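Local coordinates for molybdate binding protein II (Clostridium pasteurianum, PDB 1GUT) that binds molybdenum, taken up as the molybdate oxyanion, as a small molbindin that assembles from several copies of one short chain, at residues I3-R6 / N7-K10. Residues are numbered along the deposited sequence; the frame is centred on the assembly and turned at random.
Sequences ISAR and NQLK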
loop_
_atom_site.group_PDB
_atom_site.type_symbol
_atom_site.label_atom_id
_atom_site.label_comp_id
_atom_site.label_asym_id
_atom_site.label_seq_id
_atom_site.Cartn_x
_atom_site.Cartn_y
_atom_site.Cartn_z
ATOM N N ILE A 3 19.340 -7.276 -3.605
ATOM C CA ILE A 3 18.393 -6.558 -4.464
ATOM C C ILE A 3 18.744 -5.081 -4.531
ATOM O O ILE A 3 19.546 -4.601 -3.736
ATOM C CB ILE A 3 16.943 -6.747 -3.997
ATOM C CG1 ILE A 3 16.724 -6.098 -2.631
ATOM C CG2 ILE A 3 16.574 -8.230 -3.973
ATOM C CD1 ILE A 3 15.263 -6.093 -2.212
ATOM N N SER A 4 18.130 -4.369 -5.478
ATOM C CA SER A 4 18.406 -2.950 -5.693
ATOM C C SER A 4 17.462 -1.975 -4.996
ATOM O O SER A 4 17.622 -0.763 -5.139
ATOM C CB SER A 4 18.368 -2.628 -7.191
ATOM O OG SER A 4 17.021 -2.502 -7.617
ATOM N N ALA A 5 16.474 -2.484 -4.270
ATOM C CA ALA A 5 15.521 -1.602 -3.589
ATOM C C ALA A 5 16.172 -0.504 -2.759
ATOM O O ALA A 5 17.126 -0.733 -2.016
ATOM C CB ALA A 5 14.557 -2.397 -2.749
ATOM N N ARG A 6 15.634 0.702 -2.864
ATOM C CA ARG A 6 16.203 1.808 -2.124
ATOM C C ARG A 6 16.119 1.698 -0.603
ATOM O O ARG A 6 17.020 2.133 0.101
ATOM C CB ARG A 6 15.529 3.104 -2.551
ATOM C CG ARG A 6 16.396 4.312 -2.324
ATOM C CD ARG A 6 17.765 4.219 -3.006
ATOM N NE ARG A 6 17.666 3.952 -4.441
ATOM C CZ ARG A 6 16.775 4.509 -5.252
ATOM N NH1 ARG A 6 15.898 5.387 -4.782
ATOM N NH2 ARG A 6 16.766 4.194 -6.544
ATOM N N ASN A 7 15.046 1.112 -0.093
ATOM C CA ASN A 7 14.852 1.020 1.354
ATOM C C ASN A 7 15.076 -0.394 1.845
ATOM O O ASN A 7 14.231 -1.268 1.631
ATOM C CB ASN A 7 13.420 1.458 1.720
ATOM C CG ASN A 7 13.177 2.923 1.426
ATOM O OD1 ASN A 7 14.085 3.745 1.543
ATOM N ND2 ASN A 7 11.951 3.258 1.060
ATOM N N GLN A 8 16.209 -0.583 2.510
ATOM C CA GLN A 8 16.632 -1.874 3.031
ATOM C C GLN A 8 17.205 -1.619 4.407
ATOM O O GLN A 8 18.205 -0.887 4.563
ATOM C CB GLN A 8 17.719 -2.472 2.139
ATOM C CG GLN A 8 17.213 -2.798 0.733
ATOM C CD GLN A 8 18.217 -3.605 -0.087
ATOM O OE1 GLN A 8 18.789 -4.600 0.391
ATOM N NE2 GLN A 8 18.428 -3.182 -1.317
ATOM N N LEU A 9 16.542 -2.191 5.397
ATOM C CA LEU A 9 16.915 -2.033 6.799
ATOM C C LEU A 9 17.243 -3.400 7.399
ATOM O O LEU A 9 16.327 -4.196 7.644
ATOM C CB LEU A 9 15.750 -1.375 7.541
ATOM C CG LEU A 9 15.203 -0.078 6.963
ATOM C CD1 LEU A 9 14.007 0.384 7.810
ATOM C CD2 LEU A 9 16.286 0.966 6.978
ATOM N N LYS A 10 18.531 -3.661 7.656
ATOM C CA LYS A 10 18.946 -4.954 8.217
ATOM C C LYS A 10 18.630 -5.028 9.698
ATOM O O LYS A 10 18.829 -4.058 10.425
ATOM C CB LYS A 10 20.466 -5.162 8.053
ATOM C CG LYS A 10 20.967 -5.179 6.626
ATOM C CD LYS A 10 22.476 -5.464 6.569
ATOM C CE LYS A 10 23.031 -5.440 5.151
ATOM N NZ LYS A 10 23.518 -4.089 4.711
HETATM O O HOH W 1 20.032 -6.807 -0.806
HETATM O O HOH W 2 17.740 1.966 3.104
#
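The side-chain amide of Gln8 reaches back to the loop that precedes it and spends both N-H groups of NE2 on backbone carbonyls. The bond from Gln8 NE2 to Ala5 O is 2.9 Å long and nearly straight, with an N-H...O angle of 170°; it lies in the carbonyl plane, on a lone pair, and in the plane of the amide. The second, from Gln8 NE2 to Ile3 O at 3.0 Å, is more bent, and here the donor sits 62° out of the carbonyl plane. Water 1 grips the other end of the amide, donating to Gln8 OE1 at 2.8 Å while accepting from Ile3 N at 2.9 Å. With three partners the amide's rotation is well defined. Its reach comes from a chain extended beyond CG (chi2 -170°), and Ile3 CG1 packs obliquely against it, 3.6 Å from Gln8 NE2. A second water lies between backbone atoms of loop and strand, accepting from Gln8 N at 3.0 Å; Arg6 O, 3.1 Å from it, is one of several acceptors competing for its protons. Further out, Asn7 ND2 bonds to Val59 O and its OD1 to Thr36 N of a second subunit, while Arg6 forms a salt bridge with Glu46 of a third. The result is a side-chain-to-backbone tether of the N-terminal loop to strand 8-18, at a subunit junction of this OB-like TOBE (Mop) domain.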